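PDB 3VF1: 11R-lipoxygenase from Gersemia fruticosa, which probably catalyses the insertion of both atoms of molecular oxygen into fatty-acid substrates at a non-heme iron, under regulation by calcium. Local coordinates for residues A[86-91]-A[99-104]; A[126-131]-A[189-194]; A[402-407]-A[426-431]. All coordinates share one frame; numbering follows the deposited sequence.

In the fold
Following the chain from its N terminus, interaction 1 comes first: a loop of seven residues is closed between 86-91 and 99-104, and the two facing sheets of the PLAT beta sandwich are joined through their interior. Interaction 2 opens further along, at 126-131, whose strand 130-134 borders strand 83-90, and it closes a much longer excursion at 189-194, bringing a loop against the sandwich. Interaction 3 then closes an 18-residue link that carries helix 416-425, pairing helix 369-410 with helix 428-438 inside the catalytic part. The three follow in series, with none nested or crossed. Interaction 2 touches both others, Val-193 packing on Met-429, and thus stands between sandwich and helices.

Interaction 1: A[86-91]-A[99-104]; sequences ITLKEN and WYIAKV
Leu-88 and Ile-101 reach toward one another tip to tip, CD1 of Leu-88 lying 4.0 Å from CD1 of Ile-101. Ile-86 and Val-104, the second pair joining segments 86-91 and 99-104, instead cross at a slant: Ile-86 CD1 comes 3.9 Å from Val-104 CG2 and also lies against Val-104 CB, so that one methyl of the isoleucine rests on the branch point of the valine. The first torsion of Ile-86 (chi1 70°) sets CG1 between its own N and carbonyl carbon, and an extended chi2 then carries CD1 across to the valine. The backbones stay well apart, with 9.0 Å between the CA atoms of Ile-86 and Val-104, and no hydrogen bond spans the gap; this is the face-to-face packing of a beta sandwich, made by side chains alone. Near the corner at Ala-102, Ala-102 and Lys-103 both face Glu-27 in a classic beta bulge. Around the pair, Ile-42 of strand 40-46 touches both Ile-86 and Leu-88, Phe-121 of strand 116-124 meets Ile-86, and strand 20-28 supplies Val-26 against Ile-101 and Ile-24 against Val-104.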
ATOM      1  N   ILE A  86       9.812   4.231 -31.672  1.00 49.28           N
ATOM      2  CA  ILE A  86      11.216   4.595 -31.795  1.00 50.11           C
ATOM      3  C   ILE A  86      12.059   3.581 -31.042  1.00 52.47           C
ATOM      4  O   ILE A  86      11.572   2.917 -30.130  1.00 55.81           O
ATOM      5  CB  ILE A  86      11.492   5.996 -31.213  1.00 51.65           C
ATOM      6  CG1 ILE A  86      11.351   5.978 -29.688  1.00 52.92           C
ATOM      7  CG2 ILE A  86      10.551   7.021 -31.832  1.00 48.38           C
ATOM      8  CD1 ILE A  86      11.603   7.318 -29.025  1.00 52.40           C
ATOM      9  N   THR A  87      13.324   3.462 -31.426  1.00 54.13           N
ATOM     10  CA  THR A  87      14.244   2.565 -30.741  1.00 60.51           C
ATOM     11  C   THR A  87      15.459   3.344 -30.255  1.00 62.02           C
ATOM     12  O   THR A  87      16.034   4.140 -30.994  1.00 62.23           O
ATOM     13  CB  THR A  87      14.705   1.419 -31.659  1.00 62.36           C
ATOM     14  OG1 THR A  87      13.561   0.770 -32.229  1.00 63.82           O
ATOM     15  CG2 THR A  87      15.524   0.404 -30.876  1.00 63.00           C
ATOM     16  N   LEU A  88      15.842   3.109 -29.005  1.00 60.60           N
ATOM     17  CA  LEU A  88      16.943   3.835 -28.390  1.00 61.74           C
ATOM     18  C   LEU A  88      18.044   2.871 -27.968  1.00 62.41           C
ATOM     19  O   LEU A  88      17.770   1.806 -27.417  1.00 62.65           O
ATOM     20  CB  LEU A  88      16.440   4.626 -27.182  1.00 63.13           C
ATOM     21  CG  LEU A  88      15.459   5.752 -27.517  1.00 62.41           C
ATOM     22  CD1 LEU A  88      14.719   6.212 -26.271  1.00 59.60           C
ATOM     23  CD2 LEU A  88      16.190   6.918 -28.166  1.00 66.89           C
ATOM     24  N   LYS A  89      19.289   3.249 -28.237  1.00 66.03           N
ATOM     25  CA  LYS A  89      20.434   2.400 -27.934  1.00 72.91           C
ATOM     26  C   LYS A  89      21.576   3.238 -27.378  1.00 72.40           C
ATOM     27  O   LYS A  89      21.854   4.328 -27.875  1.00 70.75           O
ATOM     28  CB  LYS A  89      20.892   1.670 -29.201  1.00 77.34           C
ATOM     29  CG  LYS A  89      22.183   0.874 -29.049  1.00 82.85           C
ATOM     30  CD  LYS A  89      21.995  -0.350 -28.171  1.00 82.19           C
ATOM     31  CE  LYS A  89      23.305  -1.094 -27.967  1.00 86.27           C
ATOM     32  NZ  LYS A  89      23.147  -2.277 -27.077  1.00 82.07           N
ATOM     33  N   GLU A  90      22.235   2.729 -26.342  1.00 75.31           N
ATOM     34  CA  GLU A  90      23.363   3.434 -25.748  1.00 79.90           C
ATOM     35  C   GLU A  90      24.425   3.690 -26.812  1.00 82.51           C
ATOM     36  O   GLU A  90      24.892   2.766 -27.478  1.00 83.53           O
ATOM     37  CB  GLU A  90      23.943   2.641 -24.570  1.00 79.08           C
ATOM     38  CG  GLU A  90      24.670   1.362 -24.958  1.00 88.23           C
ATOM     39  CD  GLU A  90      26.131   1.593 -25.304  1.00 94.24           C
ATOM     40  OE1 GLU A  90      26.625   2.723 -25.101  1.00 92.41           O
ATOM     41  OE2 GLU A  90      26.786   0.641 -25.779  1.00 95.54           O
ATOM     42  N   ASN A  91      24.787   4.957 -26.972  1.00 83.10           N
ATOM     43  CA  ASN A  91      25.738   5.367 -27.995  1.00 82.38           C
ATOM     44  C   ASN A  91      26.949   6.039 -27.358  1.00 89.13           C
ATOM     45  O   ASN A  91      27.805   6.591 -28.051  1.00 92.76           O
ATOM     46  CB  ASN A  91      25.059   6.321 -28.982  1.00 85.94           C
ATOM     47  CG  ASN A  91      25.980   6.760 -30.103  1.00 89.71           C
ATOM     48  OD1 ASN A  91      26.515   7.870 -30.083  1.00 88.91           O
ATOM     49  ND2 ASN A  91      26.170   5.890 -31.089  1.00 90.48           N
ATOM     50  N   TRP A  99      20.767   7.279 -19.452  1.00 55.62           N
ATOM     51  CA  TRP A  99      19.876   8.414 -19.651  1.00 53.86           C
ATOM     52  C   TRP A  99      18.448   8.052 -19.263  1.00 49.44           C
ATOM     53  O   TRP A  99      17.845   7.158 -19.854  1.00 49.19           O
ATOM     54  CB  TRP A  99      19.916   8.854 -21.117  1.00 55.56           C
ATOM     55  CG  TRP A  99      19.411  10.246 -21.352  1.00 55.71           C
ATOM     56  CD1 TRP A  99      18.814  11.070 -20.441  1.00 57.53           C
ATOM     57  CD2 TRP A  99      19.465  10.981 -22.582  1.00 60.12           C
ATOM     58  NE1 TRP A  99      18.492  12.272 -21.029  1.00 56.48           N
ATOM     59  CE2 TRP A  99      18.881  12.242 -22.342  1.00 60.07           C
ATOM     60  CE3 TRP A  99      19.950  10.694 -23.862  1.00 63.25           C
ATOM     61  CZ2 TRP A  99      18.770  13.213 -23.334  1.00 58.43           C
ATOM     62  CZ3 TRP A  99      19.838  11.661 -24.846  1.00 63.80           C
ATOM     63  CH2 TRP A  99      19.252  12.905 -24.576  1.00 59.93           C
ATOM     64  N   TYR A 100      17.915   8.744 -18.262  1.00 46.93           N
ATOM     65  CA  TYR A 100      16.520   8.566 -17.878  1.00 46.15           C
ATOM     66  C   TYR A 100      15.664   9.583 -18.620  1.00 41.82           C
ATOM     67  O   TYR A 100      15.706  10.779 -18.325  1.00 40.29           O
ATOM     68  CB  TYR A 100      16.339   8.720 -16.367  1.00 45.77           C
ATOM     69  CG  TYR A 100      14.912   8.519 -15.918  1.00 43.78           C
ATOM     70  CD1 TYR A 100      14.390   7.244 -15.751  1.00 44.11           C
ATOM     71  CD2 TYR A 100      14.084   9.604 -15.670  1.00 42.87           C
ATOM     72  CE1 TYR A 100      13.082   7.056 -15.346  1.00 41.50           C
ATOM     73  CE2 TYR A 100      12.776   9.427 -15.264  1.00 43.27           C
ATOM     74  CZ  TYR A 100      12.280   8.150 -15.103  1.00 43.96           C
ATOM     75  OH  TYR A 100      10.978   7.968 -14.699  1.00 44.48           O
ATOM     76  N   ILE A 101      14.888   9.098 -19.583  1.00 43.11           N
ATOM     77  CA  ILE A 101      14.132   9.969 -20.474  1.00 46.50           C
ATOM     78  C   ILE A 101      12.648   9.997 -20.121  1.00 43.18           C
ATOM     79  O   ILE A 101      12.005   8.954 -20.008  1.00 42.29           O
ATOM     80  CB  ILE A 101      14.291   9.519 -21.938  1.00 46.81           C
ATOM     81  CG1 ILE A 101      15.764   9.581 -22.348  1.00 47.07           C
ATOM     82  CG2 ILE A 101      13.442  10.385 -22.859  1.00 46.89           C
ATOM     83  CD1 ILE A 101      16.050   9.000 -23.715  1.00 48.12           C
ATOM     84  N   ALA A 102      12.113  11.202 -19.947  1.00 40.63           N
ATOM     85  CA  ALA A 102      10.692  11.379 -19.681  1.00 41.59           C
ATOM     86  C   ALA A 102       9.889  11.008 -20.921  1.00 45.57           C
ATOM     87  O   ALA A 102       9.091  10.070 -20.897  1.00 45.19           O
ATOM     88  CB  ALA A 102      10.404  12.814 -19.270  1.00 41.10           C
ATOM     89  N   LYS A 103      10.105  11.748 -22.005  1.00 49.13           N
ATOM     90  CA  LYS A 103       9.444  11.459 -23.272  1.00 49.77           C
ATOM     91  C   LYS A 103      10.200  12.072 -24.445  1.00 48.29           C
ATOM     92  O   LYS A 103      11.043  12.950 -24.266  1.00 50.32           O
ATOM     93  CB  LYS A 103       8.005  11.976 -23.256  1.00 52.17           C
ATOM     94  CG  LYS A 103       7.881  13.477 -23.058  1.00 51.04           C
ATOM     95  CD  LYS A 103       6.429  13.886 -22.863  1.00 54.64           C
ATOM     96  CE  LYS A 103       6.297  15.373 -22.574  1.00 66.87           C
ATOM     97  NZ  LYS A 103       4.887  15.762 -22.300  1.00 67.72           N
ATOM     98  N   VAL A 104       9.889  11.594 -25.646  1.00 49.03           N
ATOM     99  CA  VAL A 104      10.503  12.104 -26.864  1.00 50.09           C
ATOM    100  C   VAL A 104       9.428  12.672 -27.785  1.00 48.49           C
ATOM    101  O   VAL A 104       8.360  12.086 -27.947  1.00 46.26           O
ATOM    102  CB  VAL A 104      11.276  11.001 -27.609  1.00 54.52           C
ATOM    103  CG1 VAL A 104      11.887  11.550 -28.891  1.00 55.31           C
ATOM    104  CG2 VAL A 104      12.352  10.408 -26.712  1.00 48.87           C
TER

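Interaction 2: A[126-131]-A[189-194]; sequences WVIKQL and LPKDVQ
Lys-191 passes across the face of Trp-126, touching it with CB, CG, CD and NZ, and its course can be followed atom by atom. CB starts beside Ile-128, whose CD1 lies 3.8 Å away from Lys-191 CB, and it also nears Trp-126 CD1. CG passes near CD1 and NE1 of the indole, and CD settles over the five-membered ring, 3.9 Å from its centroid, as a CH-pi contact. A bend at the last torsion (chi4 -60°) then brings NZ over the six-membered ring, 3.6 Å from the centroid and 11° off the ring normal: a cation-pi interaction on the same face. At the ring edge Asp-192 approaches near the plane, its OD1 3.6 Å from Trp-126 CD1. Asp-192 OD1 also accepts from Trp-126 N at 3.0 Å, met nearly along the C-O axis of the carboxylate, with an N-H...O angle of 164°. The other carboxylate oxygen has a long, weak ion pair with Arg-125. With an alanine in place of Trp-126, the ammonium of Lys-191 would probably lose its aromatic platform and its chain be left freer to turn. Asp-98 and Gly-33, predicted calcium ligands, lie about 4 Å from the indole side chain. Chemically, a carboxylate accepting a backbone N-H, beside a cation-pi and CH-pi contact, joins the PLAT sandwich to the loop at 189-194.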
ATOM      1  N   TRP A 126      14.936   4.158 -18.087  1.00 44.78           N
ATOM      2  CA  TRP A 126      16.366   4.267 -18.347  1.00 50.61           C
ATOM      3  C   TRP A 126      16.660   3.517 -19.639  1.00 51.82           C
ATOM      4  O   TRP A 126      16.122   2.433 -19.863  1.00 45.78           O
ATOM      5  CB  TRP A 126      17.179   3.658 -17.204  1.00 50.23           C
ATOM      6  CG  TRP A 126      16.952   4.297 -15.866  1.00 48.58           C
ATOM      7  CD1 TRP A 126      15.991   3.972 -14.955  1.00 47.32           C
ATOM      8  CD2 TRP A 126      17.714   5.362 -15.281  1.00 46.13           C
ATOM      9  NE1 TRP A 126      16.102   4.770 -13.842  1.00 47.07           N
ATOM     10  CE2 TRP A 126      17.152   5.632 -14.018  1.00 48.10           C
ATOM     11  CE3 TRP A 126      18.813   6.113 -15.705  1.00 47.39           C
ATOM     12  CZ2 TRP A 126      17.651   6.622 -13.175  1.00 48.59           C
ATOM     13  CZ3 TRP A 126      19.307   7.096 -14.867  1.00 50.05           C
ATOM     14  CH2 TRP A 126      18.727   7.343 -13.617  1.00 51.10           C
ATOM     15  N   VAL A 127      17.503   4.089 -20.494  1.00 51.98           N
ATOM     16  CA  VAL A 127      17.859   3.426 -21.747  1.00 58.39           C
ATOM     17  C   VAL A 127      18.693   2.175 -21.486  1.00 61.75           C
ATOM     18  O   VAL A 127      18.402   1.103 -22.020  1.00 65.88           O
ATOM     19  CB  VAL A 127      18.630   4.362 -22.708  1.00 58.14           C
ATOM     20  CG1 VAL A 127      17.769   5.551 -23.099  1.00 51.65           C
ATOM     21  CG2 VAL A 127      19.943   4.825 -22.089  1.00 63.52           C
ATOM     22  N   ILE A 128      19.718   2.312 -20.652  1.00 59.15           N
ATOM     23  CA  ILE A 128      20.625   1.209 -20.357  1.00 68.44           C
ATOM     24  C   ILE A 128      21.211   0.621 -21.647  1.00 74.04           C
ATOM     25  O   ILE A 128      22.194   1.143 -22.172  1.00 73.90           O
ATOM     26  CB  ILE A 128      19.924   0.114 -19.525  1.00 65.67           C
ATOM     27  CG1 ILE A 128      19.324   0.723 -18.256  1.00 60.47           C
ATOM     28  CG2 ILE A 128      20.907  -0.992 -19.166  1.00 67.18           C
ATOM     29  CD1 ILE A 128      18.524  -0.256 -17.427  1.00 63.02           C
ATOM     30  N   LYS A 129      20.615  -0.456 -22.153  1.00 72.74           N
ATOM     31  CA  LYS A 129      21.080  -1.070 -23.393  1.00 74.17           C
ATOM     32  C   LYS A 129      20.221  -0.603 -24.571  1.00 71.87           C
ATOM     33  O   LYS A 129      20.583   0.342 -25.269  1.00 71.66           O
ATOM     34  CB  LYS A 129      21.063  -2.601 -23.295  1.00 78.53           C
ATOM     35  CG  LYS A 129      21.527  -3.160 -21.960  1.00 85.47           C
ATOM     36  CD  LYS A 129      21.843  -4.650 -22.053  1.00 92.41           C
ATOM     37  CE  LYS A 129      20.736  -5.422 -22.759  1.00 97.45           C
ATOM     38  NZ  LYS A 129      21.010  -6.885 -22.786  1.00 90.17           N
ATOM     39  N   GLN A 130      19.075  -1.249 -24.771  1.00 71.42           N
ATOM     40  CA  GLN A 130      18.214  -0.947 -25.907  1.00 68.71           C
ATOM     41  C   GLN A 130      16.759  -0.853 -25.464  1.00 61.73           C
ATOM     42  O   GLN A 130      16.230  -1.776 -24.846  1.00 61.89           O
ATOM     43  CB  GLN A 130      18.369  -2.015 -26.990  1.00 70.96           C
ATOM     44  CG  GLN A 130      17.513  -1.779 -28.224  1.00 72.69           C
ATOM     45  CD  GLN A 130      17.766  -2.805 -29.310  1.00 78.79           C
ATOM     46  OE1 GLN A 130      18.745  -3.552 -29.260  1.00 77.91           O
ATOM     47  NE2 GLN A 130      16.882  -2.850 -30.300  1.00 81.95           N
ATOM     48  N   LEU A 131      16.117   0.265 -25.786  1.00 58.59           N
ATOM     49  CA  LEU A 131      14.746   0.517 -25.357  1.00 59.30           C
ATOM     50  C   LEU A 131      13.862   0.925 -26.529  1.00 56.22           C
ATOM     51  O   LEU A 131      14.170   1.871 -27.251  1.00 58.75           O
ATOM     52  CB  LEU A 131      14.728   1.618 -24.295  1.00 60.62           C
ATOM     53  CG  LEU A 131      13.345   2.106 -23.860  1.00 54.66           C
ATOM     54  CD1 LEU A 131      12.612   1.028 -23.077  1.00 52.33           C
ATOM     55  CD2 LEU A 131      13.466   3.381 -23.046  1.00 52.14           C
ATOM     56  N   LEU A 189      17.323  -5.766  -8.852  1.00 47.85           N
ATOM     57  CA  LEU A 189      16.155  -5.544  -9.696  1.00 46.07           C
ATOM     58  C   LEU A 189      16.531  -4.718 -10.918  1.00 45.16           C
ATOM     59  O   LEU A 189      17.512  -3.975 -10.890  1.00 47.75           O
ATOM     60  CB  LEU A 189      15.060  -4.811  -8.918  1.00 45.85           C
ATOM     61  CG  LEU A 189      14.261  -5.608  -7.887  1.00 41.96           C
ATOM     62  CD1 LEU A 189      13.408  -4.666  -7.051  1.00 41.20           C
ATOM     63  CD2 LEU A 189      13.390  -6.649  -8.567  1.00 40.23           C
ATOM     64  N   PRO A 190      15.752  -4.846 -12.003  1.00 38.88           N
ATOM     65  CA  PRO A 190      15.926  -3.968 -13.164  1.00 37.96           C
ATOM     66  C   PRO A 190      15.853  -2.502 -12.752  1.00 42.15           C
ATOM     67  O   PRO A 190      15.023  -2.144 -11.915  1.00 42.65           O
ATOM     68  CB  PRO A 190      14.744  -4.337 -14.060  1.00 37.48           C
ATOM     69  CG  PRO A 190      14.436  -5.749 -13.703  1.00 39.97           C
ATOM     70  CD  PRO A 190      14.717  -5.869 -12.234  1.00 39.79           C
ATOM     71  N   LYS A 191      16.708  -1.669 -13.332  1.00 38.98           N
ATOM     72  CA  LYS A 191      16.805  -0.269 -12.929  1.00 39.29           C
ATOM     73  C   LYS A 191      15.452   0.438 -12.996  1.00 39.83           C
ATOM     74  O   LYS A 191      15.181   1.352 -12.218  1.00 39.62           O
ATOM     75  CB  LYS A 191      17.818   0.466 -13.808  1.00 41.41           C
ATOM     76  CG  LYS A 191      18.559   1.587 -13.097  1.00 45.65           C
ATOM     77  CD  LYS A 191      19.570   2.254 -14.018  1.00 50.99           C
ATOM     78  CE  LYS A 191      20.661   2.974 -13.233  1.00 56.94           C
ATOM     79  NZ  LYS A 191      20.129   4.050 -12.351  1.00 55.29           N
ATOM     80  N   ASP A 192      14.602   0.011 -13.924  1.00 41.84           N
ATOM     81  CA  ASP A 192      13.317   0.667 -14.149  1.00 42.52           C
ATOM     82  C   ASP A 192      12.356   0.549 -12.966  1.00 42.02           C
ATOM     83  O   ASP A 192      11.426   1.347 -12.840  1.00 41.56           O
ATOM     84  CB  ASP A 192      12.647   0.112 -15.409  1.00 43.70           C
ATOM     85  CG  ASP A 192      13.260   0.659 -16.685  1.00 49.25           C
ATOM     86  OD1 ASP A 192      13.656   1.845 -16.699  1.00 48.92           O
ATOM     87  OD2 ASP A 192      13.345  -0.099 -17.675  1.00 52.33           O
ATOM     88  N   VAL A 193      12.574  -0.440 -12.103  1.00 37.25           N
ATOM     89  CA  VAL A 193      11.691  -0.651 -10.959  1.00 38.17           C
ATOM     90  C   VAL A 193      12.434  -0.553  -9.627  1.00 39.22           C
ATOM     91  O   VAL A 193      11.964  -1.056  -8.607  1.00 39.60           O
ATOM     92  CB  VAL A 193      10.978  -2.016 -11.036  1.00 31.51           C
ATOM     93  CG1 VAL A 193      10.147  -2.106 -12.305  1.00 34.90           C
ATOM     94  CG2 VAL A 193      11.985  -3.156 -10.962  1.00 34.55           C
ATOM     95  N   GLN A 194      13.591   0.099  -9.636  1.00 39.11           N
ATOM     96  CA  GLN A 194      14.359   0.296  -8.413  1.00 39.62           C
ATOM     97  C   GLN A 194      13.859   1.519  -7.657  1.00 39.41           C
ATOM     98  O   GLN A 194      13.007   2.258  -8.150  1.00 39.47           O
ATOM     99  CB  GLN A 194      15.845   0.463  -8.731  1.00 35.77           C
ATOM    100  CG  GLN A 194      16.534  -0.822  -9.146  1.00 39.45           C
ATOM    101  CD  GLN A 194      18.010  -0.625  -9.428  1.00 43.73           C
ATOM    102  OE1 GLN A 194      18.520   0.494  -9.386  1.00 44.26           O
ATOM    103  NE2 GLN A 194      18.706  -1.718  -9.717  1.00 44.13           N
TER

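Interaction 3: A[402-407]-A[426-431]; sequences PTAVSS and KGIMAI
Ala-404 offers a single methyl to helix 428-438, and the closest contact between the two segments is made there. Its CB points at the other helix and meets the branch methyl of Ile-428, with 3.6 Å between Ala-404 CB and Ile-428 CG2. The first torsion of the isoleucine explains this: with CG1 anti to the backbone N (chi1 -167°), CG2 is left between N and the carbonyl carbon, projecting as a short knob instead of the longer ethyl arm. Met-429 supplies the larger bump. Its chain runs extended from CB through CG and SD, then bends at the last torsion (chi3 -68°), which swings CE back beside Ala-404, 4.4 Å from its CB. The sulfur meets the flank of Val-405, where Met-429 SD stands 4.1 Å from Val-405 CG2 and the two side chains cross at a slant. The short alanine and the flank of Val-405 CG2 leave a shallow groove in which the thioether lies, and the CA atoms of Ala-404 and Met-429 are 7.3 Å apart. Within helix 369-410, Ser-407 OG donates to Thr-403 O at 2.7 Å, and the same carbonyl accepts the backbone N-H of Ser-407, so a buried hydroxyl is satisfied within its own helix. Trp-408 also lies on Met-429, Thr-425 on Ala-404, and Met-400 on Ile-428. Chemically the interface is wholly apolar: methyls and a thioether meet without a hydrogen bond or charge. This buried, apolar contact lies close to the metal, with the side chain of Ile-428 about 6 Å from that of the iron ligand His-397 and about 9 Å from the iron.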
ATOM      1  N   PRO A 402       1.881  -9.167  -6.815  1.00 29.91           N
ATOM      2  CA  PRO A 402       1.655 -10.055  -7.961  1.00 30.24           C
ATOM      3  C   PRO A 402       1.137  -9.334  -9.206  1.00 32.81           C
ATOM      4  O   PRO A 402       1.457  -9.749 -10.319  1.00 34.18           O
ATOM      5  CB  PRO A 402       0.604 -11.034  -7.438  1.00 29.33           C
ATOM      6  CG  PRO A 402       0.829 -11.069  -5.973  1.00 31.45           C
ATOM      7  CD  PRO A 402       1.238  -9.680  -5.593  1.00 31.02           C
ATOM      8  N   THR A 403       0.352  -8.275  -9.024  1.00 29.15           N
ATOM      9  CA  THR A 403      -0.211  -7.551 -10.160  1.00 32.00           C
ATOM     10  C   THR A 403       0.878  -6.777 -10.891  1.00 34.40           C
ATOM     11  O   THR A 403       0.800  -6.580 -12.104  1.00 37.37           O
ATOM     12  CB  THR A 403      -1.329  -6.575  -9.737  1.00 29.40           C
ATOM     13  OG1 THR A 403      -0.771  -5.489  -8.988  1.00 29.04           O
ATOM     14  CG2 THR A 403      -2.390  -7.291  -8.906  1.00 27.74           C
ATOM     15  N   ALA A 404       1.894  -6.340 -10.156  1.00 32.66           N
ATOM     16  CA  ALA A 404       3.018  -5.634 -10.758  1.00 32.45           C
ATOM     17  C   ALA A 404       3.859  -6.607 -11.573  1.00 33.68           C
ATOM     18  O   ALA A 404       4.247  -6.313 -12.701  1.00 35.23           O
ATOM     19  CB  ALA A 404       3.867  -4.968  -9.684  1.00 31.81           C
ATOM     20  N   VAL A 405       4.128  -7.773 -10.994  1.00 32.03           N
ATOM     21  CA  VAL A 405       4.940  -8.789 -11.654  1.00 35.21           C
ATOM     22  C   VAL A 405       4.254  -9.302 -12.918  1.00 36.84           C
ATOM     23  O   VAL A 405       4.894  -9.475 -13.954  1.00 36.49           O
ATOM     24  CB  VAL A 405       5.228  -9.978 -10.712  1.00 32.36           C
ATOM     25  CG1 VAL A 405       5.978 -11.076 -11.451  1.00 34.70           C
ATOM     26  CG2 VAL A 405       6.019  -9.513  -9.498  1.00 32.99           C
ATOM     27  N   SER A 406       2.949  -9.538 -12.829  1.00 35.20           N
ATOM     28  CA  SER A 406       2.196 -10.056 -13.964  1.00 35.32           C
ATOM     29  C   SER A 406       2.118  -9.025 -15.087  1.00 34.99           C
ATOM     30  O   SER A 406       2.082  -9.383 -16.264  1.00 34.94           O
ATOM     31  CB  SER A 406       0.788 -10.475 -13.539  1.00 34.68           C
ATOM     32  OG  SER A 406       0.083 -11.029 -14.636  1.00 37.70           O
ATOM     33  N   SER A 407       2.091  -7.746 -14.725  1.00 33.24           N
ATOM     34  CA  SER A 407       2.063  -6.677 -15.716  1.00 34.88           C
ATOM     35  C   SER A 407       3.301  -6.737 -16.603  1.00 36.91           C
ATOM     36  O   SER A 407       3.204  -6.645 -17.828  1.00 37.12           O
ATOM     37  CB  SER A 407       1.984  -5.307 -15.040  1.00 35.93           C
ATOM     38  OG  SER A 407       0.723  -5.108 -14.423  1.00 38.00           O
ATOM     39  N   LYS A 426       3.781   1.388  -9.132  1.00 37.19           N
ATOM     40  CA  LYS A 426       5.147   1.887  -9.135  1.00 36.31           C
ATOM     41  C   LYS A 426       5.781   1.782  -7.752  1.00 38.40           C
ATOM     42  O   LYS A 426       5.239   2.294  -6.771  1.00 40.19           O
ATOM     43  CB  LYS A 426       5.168   3.342  -9.602  1.00 37.48           C
ATOM     44  CG  LYS A 426       6.486   3.777 -10.213  1.00 48.31           C
ATOM     45  CD  LYS A 426       6.468   5.252 -10.574  1.00 49.85           C
ATOM     46  CE  LYS A 426       7.803   5.698 -11.140  1.00 55.70           C
ATOM     47  NZ  LYS A 426       7.882   7.178 -11.290  1.00 68.77           N
ATOM     48  N   GLY A 427       6.924   1.106  -7.677  1.00 36.35           N
ATOM     49  CA  GLY A 427       7.713   1.068  -6.459  1.00 34.97           C
ATOM     50  C   GLY A 427       7.413  -0.089  -5.523  1.00 34.32           C
ATOM     51  O   GLY A 427       8.123  -0.281  -4.536  1.00 34.13           O
ATOM     52  N   ILE A 428       6.376  -0.864  -5.819  1.00 33.56           N
ATOM     53  CA  ILE A 428       5.957  -1.929  -4.912  1.00 34.64           C
ATOM     54  C   ILE A 428       6.959  -3.084  -4.874  1.00 32.61           C
ATOM     55  O   ILE A 428       7.176  -3.686  -3.825  1.00 32.57           O
ATOM     56  CB  ILE A 428       4.552  -2.471  -5.265  1.00 35.01           C
ATOM     57  CG1 ILE A 428       4.021  -3.333  -4.117  1.00 33.87           C
ATOM     58  CG2 ILE A 428       4.587  -3.258  -6.567  1.00 35.41           C
ATOM     59  CD1 ILE A 428       2.572  -3.740  -4.270  1.00 37.74           C
ATOM     60  N   MET A 429       7.569  -3.392  -6.012  1.00 33.87           N
ATOM     61  CA  MET A 429       8.551  -4.472  -6.071  1.00 32.58           C
ATOM     62  C   MET A 429       9.809  -4.114  -5.286  1.00 32.15           C
ATOM     63  O   MET A 429      10.360  -4.947  -4.564  1.00 32.74           O
ATOM     64  CB  MET A 429       8.911  -4.805  -7.520  1.00 37.99           C
ATOM     65  CG  MET A 429       7.927  -5.749  -8.195  1.00 39.13           C
ATOM     66  SD  MET A 429       8.364  -6.149  -9.902  1.00 40.01           S
ATOM     67  CE  MET A 429       8.113  -4.569 -10.698  1.00 37.05           C
ATOM     68  N   ALA A 430      10.261  -2.872  -5.425  1.00 31.29           N
ATOM     69  CA  ALA A 430      11.443  -2.408  -4.707  1.00 33.57           C
ATOM     70  C   ALA A 430      11.255  -2.512  -3.195  1.00 35.76           C
ATOM     71  O   ALA A 430      12.078  -3.117  -2.504  1.00 35.20           O
ATOM     72  CB  ALA A 430      11.772  -0.974  -5.101  1.00 35.74           C
ATOM     73  N   ILE A 431      10.175  -1.927  -2.684  1.00 34.13           N
ATOM     74  CA  ILE A 431       9.946  -1.879  -1.241  1.00 33.57           C
ATOM     75  C   ILE A 431       9.723  -3.267  -0.639  1.00 34.01           C
ATOM     76  O   ILE A 431      10.155  -3.536   0.481  1.00 35.44           O
ATOM     77  CB  ILE A 431       8.751  -0.968  -0.872  1.00 34.04           C
ATOM     78  CG1 ILE A 431       8.666  -0.785   0.646  1.00 36.63           C
ATOM     79  CG2 ILE A 431       7.442  -1.547  -1.394  1.00 33.65           C
ATOM     80  CD1 ILE A 431       9.922  -0.213   1.272  1.00 39.46           C
TER